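Local structure of ribose ABC transporter, substrate binding protein (Conexibacter woesei, 4KQ9) at residues V10-F15 / G66-P71; A31-R36 / I253-M258; P90-A95 / S106-D111; Y248-I253 / I272-I277. The protein probably binds ribose or a related sugar in the periplasm and delivers it to a membrane ABC transporter for uptake. The protein carries 1 engineered substitution. All coordinates share one frame; numbering follows the deposited sequence.

Interaction 1: V10-F15 / G66-P71; sequences VVYSTF and GLIVSP
The ring of Tyr12 meets Ile68 and Ser70 with its edge: Ile68 O and Ser70 OG both lie in its plane, while Thr14 CB sits over one face, offset toward the rim. Phe15 also presents an edge, with CD2 3.5 Å from Ser70 O, and its ring meets that of Phe22 at about 45°. With CG anti to the backbone N (chi1 -179°), Tyr12 starts out on the sheet face it shares with Ile68, where its CD1 lies 3.7 Å from Ile68 CG2, the two side chains crossing at about a right angle. At the ring's end, Tyr12 OH hydrogen-bonds Ser70 OG, a bond so short that its exact length is doubtful and its donor undecided. Next to Tyr12 on the same sheet face, Val10 CG1 rests 4.1 Å from Ile68 CD1; helix 247-264 packs on this face. On the other face Ser13 OG turns to Gln52 of helix 49-61.

The backbones run parallel, axes 4.7 Å apart. Four N-H groups bind across, among them Ile68 N to Val11 O (2.8 Å) and Ser13 N to Ile68 O (2.9 Å), with CA-H contacts on the same oxygens. Ser70 N carries the pairing past the strand end by bonding Ser13 O. Ser70 OG has a second partner, Leu94 O, and so links the tyrosine to the next strand, while buried Thr14 OG1 has no partner.

Interaction 2: A31-R36 / I253-M258; sequences AQATVR and IAIDVM
Two donors converge on one carboxylate oxygen of Asp256, and this polar cluster is the first kind of contact. Gln32 NE2 reaches Asp256 OD1 at 2.8 Å on its syn side, the amide and carboxylate planes standing 80° apart. Arg36 NH1 approaches the same oxygen at 2.9 Å from the opposite face of the carboxylate, 43° above its plane, and this bond is part of a salt bridge. The acceptor nevertheless lies in the plane of the guanidinium. In Arg36 the bend at chi2 brings CD within 3.5 Å of Asp256 OD1, and that at chi3 turns NE; its NH2 goes to Asp260 and Glu263, one and two turns farther along helix 247-264.

The second kind is apolar. Ile255 CG2, anti to the backbone N, lies 3.7 Å from Ala33 N and 4.0 Å from Gln32 CB, so a methyl branch rests on the backbone of helix 20-35. Phe40 of the neighbouring strand touches both Ala33 and Ile255 and continues this apolar patch toward the sheet.

The helix axes come no closer than 8.9 Å and cross at -30°, pointing roughly the same way. One arginine thus faces three acidic residues of a single helix; the shared guanidinium would be expected to screen their charges from one another, and together with the Gln32 N-H it probably stabilises Asp256 as a carboxylate.

Interaction 3: P90-A95 / S106-D111; sequences PVILLA and SFVGSD
Leu93 pairs with Phe107 and Leu94 with Val108 in parallel strands whose axes approach to 4.6 Å and diverge by 26°, held by Leu93 N to Ser106 O, Val108 N to Leu93 O and Ala95 N to Val108 O, each 2.8 Å. Among the side chains, Leu94 and Val108 lie side by side and point the same way, Leu94 CD1 being 3.8 Å from Val108 CG1. The other branch, Val108 CG2, meets Ile92 CG2 at 3.9 Å, so the valine bridges two residues of strand 91-94. On the reverse face the Phe107 ring turns an edge to the opposite strand: Leu93 O and Ala95 C lie in its plane, and CD1 is 3.9 Å from Leu93 CB.

Beyond the strands, Ala95 has positive phi (73°) and its CA comes 4.2 Å from Gly109 CA, a tight approach at a residue without a side chain. Two waters then replace direct pairing, both donating to Ala95 O: one accepts from Ser110 N, the other donates to Ser110 O.

Strand 66-69 flanks 91-94 and strand 271-273 flanks 106-109. Helix 247-264 packs on the face of Ile92 and Leu94, where Leu94 also meets Ile25 of helix 20-35. Arg271 forms a cation-pi contact with Phe107, and Asp111, at the N-cap of helix 112-126, makes weak hydrogen bonds through OD1 to Ala113 N and Glu114 N.

Interaction 4: Y248-I253 / I272-I277; sequences YEQGGI and IFTPVI
Ile272 opens the contact against Ile253: their CG2 methyls stand 4.3 Å apart. The backbone of Ile272 bonds to Phe107 and Gly109 of strand 106-109; its own strand, 271-273, is an outermost one of the six-stranded sheet, with helix 247-264 laid over it.

At Thr274 the chain comes closer to the helix. OG1 occupies the position between the backbone N and the carbonyl carbon (chi1 47°), and CG2 is anti to the carbonyl carbon. The two branches divide the work: CG2 lies 3.9 Å from Ile253 CD1, while OG1 sits 3.6 Å from both CG and CD of Gln250, whose side chain crosses it at about a right angle. No hydrogen bond forms between them; Gln250 NE2 is instead bound to Gln245 O. Thr274 O is hydrogen-bonded to a glycerol, probably from the crystallisation liquor.

This stretch is consistent with one of the interlobe crossings of the type I periplasmic binding protein fold: it runs from the end of the large parallel sheet to strand 277-280, which pairs antiparallel with 241-244, the strand just before helix 247-264.

Pro275 is met at two neighbouring ring atoms. Its CD and Ile253 CD1 approach tip to tip at 4.0 Å, and its CG lies 3.5 Å from Glu249 CD, with OE1 and OE2 almost equally distant, so the methylene rests over the flat of the carboxylate. Glu249 gets there with an extended chain, CG anti to the backbone N. Val276 then turns away to touch helix 112-126, and Ile277 pairs through its backbone with Ser244.

In the fold
From the N terminus, interaction 1 closes the first loop, bringing strand 66-69 beside strand 9-15 after helix 20-35, strand 39-45 and helix 49-61. Interaction 2 begins on helix 20-35 inside that loop and closes only at helix 247-264, so the two cross. Interaction 3 follows interaction 1 in series, nested within the long loop of interaction 2; it closes a short loop between strands 91-94 and 106-109 of the same sheet, Leu94 N bonding Val69 O. Interaction 4 closes the loop between 248-253 and 272-277, crosses interaction 2 and shares Ile253 with it. It joins helix 247-264 to edge strand 271-273 and to the segment leading toward strand 277-280.

Interaction 1: V10-F15 / G66-P71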
loop_
_atom_site.group_PDB
_atom_site.type_symbol
_atom_site.label_atom_id
_atom_site.label_comp_id
_atom_site.label_asym_id
_atom_site.label_seq_id
_atom_site.Cartn_x
_atom_site.Cartn_y
_atom_site.Cartn_z
ATOM N N VAL A 10 -8.279 14.092 -18.191
ATOM C CA VAL A 10 -8.198 12.899 -17.380
ATOM C C VAL A 10 -8.679 13.221 -16.004
ATOM O O VAL A 10 -8.352 14.289 -15.469
ATOM C CB VAL A 10 -6.753 12.456 -17.294
ATOM C CG1 VAL A 10 -6.578 11.333 -16.247
ATOM C CG2 VAL A 10 -6.274 12.053 -18.671
ATOM N N VAL A 11 -9.404 12.279 -15.431
ATOM C CA VAL A 11 -9.919 12.385 -14.111
ATOM C C VAL A 11 -9.418 11.244 -13.233
ATOM O O VAL A 11 -9.442 10.096 -13.667
ATOM C CB VAL A 11 -11.423 12.287 -14.143
ATOM C CG1 VAL A 11 -11.972 12.297 -12.730
ATOM C CG2 VAL A 11 -11.994 13.487 -14.931
ATOM N N TYR A 12 -8.997 11.600 -12.010
ATOM C CA TYR A 12 -8.736 10.664 -10.909
ATOM C C TYR A 12 -9.809 10.689 -9.832
ATOM O O TYR A 12 -9.901 11.685 -9.080
ATOM C CB TYR A 12 -7.398 11.012 -10.260
ATOM C CG TYR A 12 -6.953 10.134 -9.127
ATOM C CD1 TYR A 12 -7.242 8.779 -9.093
ATOM C CD2 TYR A 12 -6.122 10.635 -8.155
ATOM C CE1 TYR A 12 -6.773 7.969 -8.077
ATOM C CE2 TYR A 12 -5.674 9.843 -7.123
ATOM C CZ TYR A 12 -5.990 8.513 -7.118
ATOM O OH TYR A 12 -5.567 7.761 -6.109
ATOM N N SER A 13 -10.520 9.562 -9.716
ATOM C CA SER A 13 -11.464 9.267 -8.695
ATOM C C SER A 13 -10.833 8.541 -7.531
ATOM O O SER A 13 -10.412 7.361 -7.660
ATOM C CB SER A 13 -12.604 8.409 -9.228
ATOM O OG SER A 13 -13.205 7.697 -8.145
ATOM N N THR A 14 -10.749 9.278 -6.405
ATOM C CA THR A 14 -10.254 8.732 -5.160
ATOM C C THR A 14 -11.286 8.983 -4.027
ATOM O O THR A 14 -12.483 9.317 -4.293
ATOM C CB THR A 14 -8.813 9.198 -4.893
ATOM O OG1 THR A 14 -8.248 8.442 -3.804
ATOM C CG2 THR A 14 -8.701 10.690 -4.630
ATOM N N PHE A 15 -10.871 8.701 -2.798
ATOM C CA PHE A 15 -11.750 8.817 -1.640
ATOM C C PHE A 15 -10.901 9.260 -0.444
ATOM O O PHE A 15 -9.649 9.292 -0.517
ATOM C CB PHE A 15 -12.487 7.498 -1.377
ATOM C CG PHE A 15 -11.575 6.344 -1.082
ATOM C CD1 PHE A 15 -11.177 6.065 0.236
ATOM C CD2 PHE A 15 -11.078 5.550 -2.120
ATOM C CE1 PHE A 15 -10.337 5.012 0.508
ATOM C CE2 PHE A 15 -10.213 4.506 -1.841
ATOM C CZ PHE A 15 -9.854 4.238 -0.538
ATOM N N GLY A 66 -9.526 9.976 -20.273
ATOM C CA GLY A 66 -9.051 8.898 -19.390
ATOM C C GLY A 66 -9.560 9.011 -17.964
ATOM O O GLY A 66 -9.911 10.103 -17.511
ATOM N N LEU A 67 -9.707 7.860 -17.320
ATOM C CA LEU A 67 -10.109 7.725 -15.933
ATOM C C LEU A 67 -9.079 6.898 -15.171
ATOM O O LEU A 67 -8.777 5.777 -15.583
ATOM C CB LEU A 67 -11.422 6.978 -15.838
ATOM C CG LEU A 67 -12.114 6.753 -14.480
ATOM C CD1 LEU A 67 -12.379 8.038 -13.708
ATOM C CD2 LEU A 67 -13.427 6.023 -14.661
ATOM N N ILE A 68 -8.600 7.432 -14.051
ATOM C CA ILE A 68 -7.800 6.696 -13.078
ATOM C C ILE A 68 -8.675 6.533 -11.804
ATOM O O ILE A 68 -9.364 7.467 -11.412
ATOM C CB ILE A 68 -6.505 7.447 -12.793
ATOM C CG1 ILE A 68 -5.805 7.802 -14.118
ATOM C CG2 ILE A 68 -5.639 6.707 -11.752
ATOM C CD1 ILE A 68 -4.591 8.655 -13.944
ATOM N N VAL A 69 -8.676 5.342 -11.210
ATOM C CA VAL A 69 -9.501 5.049 -10.066
ATOM C C VAL A 69 -8.699 4.348 -9.003
ATOM O O VAL A 69 -8.138 3.298 -9.264
ATOM C CB VAL A 69 -10.666 4.099 -10.402
ATOM C CG1 VAL A 69 -11.556 3.946 -9.188
ATOM C CG2 VAL A 69 -11.485 4.596 -11.599
ATOM N N SER A 70 -8.676 4.908 -7.791
ATOM C CA SER A 70 -8.318 4.119 -6.570
ATOM C C SER A 70 -9.635 3.667 -5.896
ATOM O O SER A 70 -10.351 4.506 -5.334
ATOM C CB SER A 70 -7.491 4.932 -5.589
ATOM O OG SER A 70 -6.274 5.395 -6.184
ATOM N N PRO A 71 -9.986 2.377 -5.985
ATOM C CA PRO A 71 -11.336 1.944 -5.589
ATOM C C PRO A 71 -11.487 1.724 -4.091
ATOM O O PRO A 71 -10.702 0.998 -3.485
ATOM C CB PRO A 71 -11.512 0.620 -6.309
ATOM C CG PRO A 71 -10.137 0.093 -6.460
ATOM C CD PRO A 71 -9.197 1.253 -6.511
#

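Interaction 2: A31-R36 / I253-M258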
loop_
_atom_site.group_PDB
_atom_site.type_symbol
_atom_site.label_atom_id
_atom_site.label_comp_id
_atom_site.label_asym_id
_atom_site.label_seq_id
_atom_site.Cartn_x
_atom_site.Cartn_y
_atom_site.Cartn_z
ATOM N N ALA A 31 1.213 16.899 -9.806
ATOM C CA ALA A 31 2.448 17.418 -10.254
ATOM C C ALA A 31 2.804 16.876 -11.647
ATOM O O ALA A 31 3.339 17.601 -12.538
ATOM C CB ALA A 31 3.546 17.090 -9.265
ATOM N N GLN A 32 2.603 15.581 -11.850
ATOM C CA GLN A 32 3.016 15.054 -13.166
ATOM C C GLN A 32 2.065 15.451 -14.279
ATOM O O GLN A 32 2.473 15.490 -15.420
ATOM C CB GLN A 32 3.202 13.542 -13.172
ATOM C CG GLN A 32 3.940 12.985 -14.424
ATOM C CD GLN A 32 5.342 13.465 -14.691
ATOM O OE1 GLN A 32 5.999 14.085 -13.868
ATOM N NE2 GLN A 32 5.824 13.153 -15.862
ATOM N N ALA A 33 0.804 15.605 -13.962
ATOM C CA ALA A 33 -0.173 16.016 -14.908
ATOM C C ALA A 33 0.167 17.381 -15.530
ATOM O O ALA A 33 0.011 17.592 -16.745
ATOM C CB ALA A 33 -1.510 16.033 -14.237
ATOM N N THR A 34 0.737 18.258 -14.689
ATOM C CA THR A 34 1.226 19.532 -15.128
ATOM C C THR A 34 2.366 19.369 -16.097
ATOM O O THR A 34 2.378 20.041 -17.120
ATOM C CB THR A 34 1.663 20.363 -13.895
ATOM O OG1 THR A 34 0.472 20.644 -13.129
ATOM C CG2 THR A 34 2.431 21.617 -14.291
ATOM N N VAL A 35 3.301 18.474 -15.782
ATOM C CA VAL A 35 4.427 18.247 -16.633
ATOM C C VAL A 35 4.038 17.735 -18.010
ATOM O O VAL A 35 4.605 18.132 -19.027
ATOM C CB VAL A 35 5.362 17.224 -15.970
ATOM C CG1 VAL A 35 6.412 16.776 -16.958
ATOM C CG2 VAL A 35 6.020 17.857 -14.727
ATOM N N ARG A 36 3.084 16.829 -18.033
ATOM C CA ARG A 36 2.619 16.232 -19.292
ATOM C C ARG A 36 1.553 17.122 -19.984
ATOM O O ARG A 36 1.025 16.760 -21.039
ATOM C CB ARG A 36 2.017 14.861 -19.003
ATOM C CG ARG A 36 2.974 13.815 -18.450
ATOM C CD ARG A 36 4.223 13.704 -19.299
ATOM N NE ARG A 36 3.923 13.163 -20.630
ATOM C CZ ARG A 36 3.999 11.867 -20.964
ATOM N NH1 ARG A 36 4.330 10.946 -20.071
ATOM N NH2 ARG A 36 3.762 11.479 -22.212
ATOM N N ILE A 253 3.472 7.847 -11.784
ATOM C CA ILE A 253 3.556 6.747 -12.708
ATOM C C ILE A 253 2.219 6.547 -13.395
ATOM O O ILE A 253 2.181 6.349 -14.637
ATOM C CB ILE A 253 4.030 5.445 -11.992
ATOM C CG1 ILE A 253 5.517 5.503 -11.701
ATOM C CG2 ILE A 253 3.792 4.212 -12.850
ATOM C CD1 ILE A 253 5.976 4.390 -10.741
ATOM N N ALA A 254 1.124 6.566 -12.655
ATOM C CA ALA A 254 -0.188 6.419 -13.272
ATOM C C ALA A 254 -0.449 7.487 -14.338
ATOM O O ALA A 254 -0.962 7.168 -15.437
ATOM C CB ALA A 254 -1.303 6.443 -12.228
ATOM N N ILE A 255 -0.058 8.713 -14.049
ATOM C CA ILE A 255 -0.208 9.805 -15.011
ATOM C C ILE A 255 0.685 9.545 -16.243
ATOM O O ILE A 255 0.256 9.714 -17.309
ATOM C CB ILE A 255 0.112 11.207 -14.428
ATOM C CG1 ILE A 255 -0.972 11.700 -13.493
ATOM C CG2 ILE A 255 0.266 12.265 -15.522
ATOM C CD1 ILE A 255 -2.341 11.678 -14.101
ATOM N N ASP A 256 1.932 9.195 -16.037
ATOM C CA ASP A 256 2.818 8.892 -17.135
ATOM C C ASP A 256 2.297 7.740 -18.033
ATOM O O ASP A 256 2.372 7.824 -19.191
ATOM C CB ASP A 256 4.213 8.638 -16.683
ATOM C CG ASP A 256 5.036 9.924 -16.552
ATOM O OD1 ASP A 256 4.718 10.964 -17.175
ATOM O OD2 ASP A 256 5.973 9.862 -15.801
ATOM N N VAL A 257 1.790 6.690 -17.426
ATOM C CA VAL A 257 1.172 5.617 -18.161
ATOM C C VAL A 257 -0.000 6.120 -19.021
ATOM O O VAL A 257 -0.066 5.894 -20.178
ATOM C CB VAL A 257 0.761 4.487 -17.220
ATOM C CG1 VAL A 257 0.018 3.438 -17.975
ATOM C CG2 VAL A 257 2.003 3.894 -16.601
HETATM N N MSE A 258 -0.905 6.816 -18.413
HETATM C CA MSE A 258 -2.013 7.360 -19.141
HETATM C C MSE A 258 -1.570 8.326 -20.194
HETATM O O MSE A 258 -2.038 8.220 -21.334
HETATM C CB MSE A 258 -2.989 8.054 -18.206
HETATM C CG MSE A 258 -4.188 8.678 -18.909
HETATM SE SE MSE A 258 -5.380 7.234 -19.571
HETATM C CE MSE A 258 -6.209 6.771 -17.900
#

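Interaction 3: P90-A95 / S106-D111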
loop_
_atom_site.group_PDB
_atom_site.type_symbol
_atom_site.label_atom_id
_atom_site.label_comp_id
_atom_site.label_asym_id
_atom_site.label_seq_id
_atom_site.Cartn_x
_atom_site.Cartn_y
_atom_site.Cartn_z
ATOM N N PRO A 90 -10.565 4.715 -21.391
ATOM C CA PRO A 90 -9.446 3.896 -20.877
ATOM C C PRO A 90 -9.375 4.116 -19.352
ATOM O O PRO A 90 -9.414 5.277 -18.923
ATOM C CB PRO A 90 -8.221 4.524 -21.488
ATOM C CG PRO A 90 -8.695 5.642 -22.379
ATOM C CD PRO A 90 -10.136 5.895 -22.127
ATOM N N VAL A 91 -9.299 3.031 -18.581
ATOM C CA VAL A 91 -9.284 3.106 -17.122
ATOM C C VAL A 91 -7.994 2.525 -16.547
ATOM O O VAL A 91 -7.604 1.443 -16.917
ATOM C CB VAL A 91 -10.412 2.280 -16.550
ATOM C CG1 VAL A 91 -10.367 2.235 -15.034
ATOM C CG2 VAL A 91 -11.753 2.828 -17.035
ATOM N N ILE A 92 -7.389 3.201 -15.583
ATOM C CA ILE A 92 -6.238 2.650 -14.889
ATOM C C ILE A 92 -6.684 2.520 -13.433
ATOM O O ILE A 92 -7.148 3.485 -12.861
ATOM C CB ILE A 92 -4.983 3.546 -14.992
ATOM C CG1 ILE A 92 -4.463 3.563 -16.447
ATOM C CG2 ILE A 92 -3.880 3.039 -14.034
ATOM C CD1 ILE A 92 -3.310 4.545 -16.642
ATOM N N LEU A 93 -6.502 1.354 -12.857
ATOM C CA LEU A 93 -6.658 1.185 -11.451
ATOM C C LEU A 93 -5.361 1.574 -10.743
ATOM O O LEU A 93 -4.247 1.289 -11.230
ATOM C CB LEU A 93 -7.013 -0.263 -11.113
ATOM C CG LEU A 93 -8.270 -0.677 -11.841
ATOM C CD1 LEU A 93 -8.372 -2.180 -11.777
ATOM C CD2 LEU A 93 -9.456 0.086 -11.245
ATOM N N LEU A 94 -5.498 2.175 -9.566
ATOM C CA LEU A 94 -4.341 2.794 -8.917
ATOM C C LEU A 94 -4.343 2.466 -7.427
ATOM O O LEU A 94 -5.338 2.718 -6.751
ATOM C CB LEU A 94 -4.357 4.304 -9.188
ATOM C CG LEU A 94 -3.202 5.077 -8.587
ATOM C CD1 LEU A 94 -1.856 4.537 -8.956
ATOM C CD2 LEU A 94 -3.210 6.549 -8.915
ATOM N N ALA A 95 -3.233 1.897 -6.959
ATOM C CA ALA A 95 -2.933 1.422 -5.565
ATOM C C ALA A 95 -3.645 0.138 -5.111
ATOM O O ALA A 95 -3.063 -0.728 -4.414
ATOM C CB ALA A 95 -3.106 2.532 -4.546
ATOM N N SER A 106 -4.653 -0.774 -17.246
ATOM C CA SER A 106 -3.652 -1.279 -16.346
ATOM C C SER A 106 -4.085 -1.142 -14.868
ATOM O O SER A 106 -5.044 -0.424 -14.535
ATOM C CB SER A 106 -2.327 -0.523 -16.574
ATOM O OG SER A 106 -1.265 -1.163 -15.908
ATOM N N PHE A 107 -3.340 -1.841 -14.013
ATOM C CA PHE A 107 -3.395 -1.754 -12.560
ATOM C C PHE A 107 -1.990 -1.400 -12.087
ATOM O O PHE A 107 -1.063 -2.146 -12.247
ATOM C CB PHE A 107 -3.896 -3.053 -11.988
ATOM C CG PHE A 107 -3.826 -3.139 -10.492
ATOM C CD1 PHE A 107 -3.826 -2.016 -9.683
ATOM C CD2 PHE A 107 -3.786 -4.376 -9.897
ATOM C CE1 PHE A 107 -3.705 -2.129 -8.301
ATOM C CE2 PHE A 107 -3.698 -4.503 -8.523
ATOM C CZ PHE A 107 -3.673 -3.383 -7.709
ATOM N N VAL A 108 -1.839 -0.172 -11.635
ATOM C CA VAL A 108 -0.598 0.411 -11.171
ATOM C C VAL A 108 -0.674 0.367 -9.641
ATOM O O VAL A 108 -1.608 0.936 -9.034
ATOM C CB VAL A 108 -0.454 1.871 -11.656
ATOM C CG1 VAL A 108 0.697 2.598 -11.009
ATOM C CG2 VAL A 108 -0.240 1.924 -13.145
ATOM N N GLY A 109 0.314 -0.274 -9.012
ATOM C CA GLY A 109 0.335 -0.292 -7.567
ATOM C C GLY A 109 1.281 -1.363 -7.023
ATOM O O GLY A 109 1.948 -2.090 -7.767
ATOM N N SER A 110 1.489 -1.326 -5.706
ATOM C CA SER A 110 2.521 -2.172 -5.110
ATOM C C SER A 110 2.219 -3.645 -5.334
ATOM O O SER A 110 1.081 -4.031 -5.468
ATOM C CB SER A 110 2.625 -1.963 -3.566
ATOM O OG SER A 110 2.833 -0.645 -3.252
ATOM N N ASP A 111 3.284 -4.433 -5.306
ATOM C CA ASP A 111 3.226 -5.878 -5.254
ATOM C C ASP A 111 3.221 -6.293 -3.785
ATOM O O ASP A 111 4.279 -6.305 -3.125
ATOM C CB ASP A 111 4.491 -6.409 -5.914
ATOM C CG ASP A 111 4.567 -7.942 -5.926
ATOM O OD1 ASP A 111 3.694 -8.615 -5.356
ATOM O OD2 ASP A 111 5.550 -8.442 -6.525
HETATM O O HOH W 1 -0.234 0.183 -3.828
HETATM O O HOH W 2 -1.405 -2.783 -5.499
#

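Interaction 4: Y248-I253 / I272-I277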
loop_
_atom_site.group_PDB
_atom_site.type_symbol
_atom_site.label_atom_id
_atom_site.label_comp_id
_atom_site.label_asym_id
_atom_site.label_seq_id
_atom_site.Cartn_x
_atom_site.Cartn_y
_atom_site.Cartn_z
ATOM N N TYR A 248 3.476 8.944 -3.518
ATOM C CA TYR A 248 3.757 10.047 -4.437
ATOM C C TYR A 248 4.185 9.566 -5.831
ATOM O O TYR A 248 3.703 10.077 -6.871
ATOM C CB TYR A 248 4.848 10.960 -3.845
ATOM C CG TYR A 248 4.987 12.271 -4.627
ATOM C CD1 TYR A 248 4.197 13.358 -4.337
ATOM C CD2 TYR A 248 5.936 12.401 -5.627
ATOM C CE1 TYR A 248 4.334 14.565 -5.052
ATOM C CE2 TYR A 248 6.080 13.582 -6.328
ATOM C CZ TYR A 248 5.262 14.641 -6.036
ATOM O OH TYR A 248 5.430 15.797 -6.730
ATOM N N GLU A 249 5.106 8.602 -5.866
ATOM C CA GLU A 249 5.520 8.002 -7.099
ATOM C C GLU A 249 4.410 7.258 -7.827
ATOM O O GLU A 249 4.392 7.252 -9.078
ATOM C CB GLU A 249 6.676 7.070 -6.823
ATOM C CG GLU A 249 7.515 6.765 -8.043
ATOM C CD GLU A 249 8.933 6.203 -7.745
ATOM O OE1 GLU A 249 9.387 5.999 -6.560
ATOM O OE2 GLU A 249 9.641 6.012 -8.770
ATOM N N GLN A 250 3.535 6.562 -7.087
ATOM C CA GLN A 250 2.451 5.891 -7.701
ATOM C C GLN A 250 1.644 6.871 -8.586
ATOM O O GLN A 250 1.220 6.527 -9.712
ATOM C CB GLN A 250 1.527 5.239 -6.682
ATOM C CG GLN A 250 2.167 4.065 -5.950
ATOM C CD GLN A 250 1.135 3.088 -5.400
ATOM O OE1 GLN A 250 0.151 2.805 -6.054
ATOM N NE2 GLN A 250 1.356 2.579 -4.226
ATOM N N GLY A 251 1.350 8.025 -8.014
ATOM C CA GLY A 251 0.542 9.050 -8.701
ATOM C C GLY A 251 1.194 9.538 -9.972
ATOM O O GLY A 251 0.530 9.621 -10.987
ATOM N N GLY A 252 2.506 9.732 -9.933
ATOM C CA GLY A 252 3.273 10.145 -11.107
ATOM C C GLY A 252 3.276 9.076 -12.192
ATOM O O GLY A 252 3.120 9.345 -13.365
ATOM N N ILE A 253 3.472 7.847 -11.784
ATOM C CA ILE A 253 3.556 6.747 -12.708
ATOM C C ILE A 253 2.219 6.547 -13.395
ATOM O O ILE A 253 2.181 6.349 -14.637
ATOM C CB ILE A 253 4.030 5.445 -11.992
ATOM C CG1 ILE A 253 5.517 5.503 -11.701
ATOM C CG2 ILE A 253 3.792 4.212 -12.850
ATOM C CD1 ILE A 253 5.976 4.390 -10.741
ATOM N N ILE A 272 1.457 -3.014 -13.485
ATOM C CA ILE A 272 2.747 -2.279 -13.361
ATOM C C ILE A 272 2.993 -2.143 -11.854
ATOM O O ILE A 272 2.219 -1.462 -11.189
ATOM C CB ILE A 272 2.644 -0.897 -14.027
ATOM C CG1 ILE A 272 2.435 -1.040 -15.542
ATOM C CG2 ILE A 272 3.806 -0.010 -13.619
ATOM C CD1 ILE A 272 1.950 0.200 -16.277
ATOM N N PHE A 273 3.982 -2.899 -11.335
ATOM C CA PHE A 273 4.364 -2.876 -9.938
ATOM C C PHE A 273 5.183 -1.610 -9.726
ATOM O O PHE A 273 6.053 -1.294 -10.520
ATOM C CB PHE A 273 5.229 -4.076 -9.611
ATOM C CG PHE A 273 4.550 -5.381 -9.790
ATOM C CD1 PHE A 273 3.397 -5.681 -9.119
ATOM C CD2 PHE A 273 5.087 -6.337 -10.631
ATOM C CE1 PHE A 273 2.771 -6.935 -9.268
ATOM C CE2 PHE A 273 4.480 -7.597 -10.780
ATOM C CZ PHE A 273 3.325 -7.913 -10.084
ATOM N N THR A 274 4.823 -0.845 -8.689
ATOM C CA THR A 274 5.452 0.379 -8.325
ATOM C C THR A 274 6.482 0.119 -7.237
ATOM O O THR A 274 6.342 -0.822 -6.534
ATOM C CB THR A 274 4.366 1.405 -7.879
ATOM O OG1 THR A 274 3.435 0.811 -6.965
ATOM C CG2 THR A 274 3.548 1.844 -9.109
ATOM N N PRO A 275 7.499 0.958 -7.132
ATOM C CA PRO A 275 8.565 0.781 -6.177
ATOM C C PRO A 275 8.082 0.814 -4.727
ATOM O O PRO A 275 7.110 1.448 -4.393
ATOM C CB PRO A 275 9.522 1.936 -6.447
ATOM C CG PRO A 275 9.021 2.691 -7.553
ATOM C CD PRO A 275 7.657 2.176 -7.910
ATOM N N VAL A 276 8.716 -0.007 -3.913
ATOM C CA VAL A 276 8.579 0.060 -2.456
ATOM C C VAL A 276 9.990 0.219 -1.874
ATOM O O VAL A 276 10.960 -0.202 -2.534
ATOM C CB VAL A 276 7.902 -1.192 -1.880
ATOM C CG1 VAL A 276 6.548 -1.427 -2.477
ATOM C CG2 VAL A 276 8.760 -2.462 -1.968
ATOM N N ILE A 277 10.087 0.851 -0.708
ATOM C CA ILE A 277 11.335 1.142 -0.042
ATOM C C ILE A 277 11.252 0.703 1.422
ATOM O O ILE A 277 10.338 1.122 2.116
ATOM C CB ILE A 277 11.714 2.621 -0.087
ATOM C CG1 ILE A 277 11.978 3.043 -1.523
ATOM C CG2 ILE A 277 13.008 2.824 0.655
ATOM C CD1 ILE A 277 12.386 4.464 -1.752
#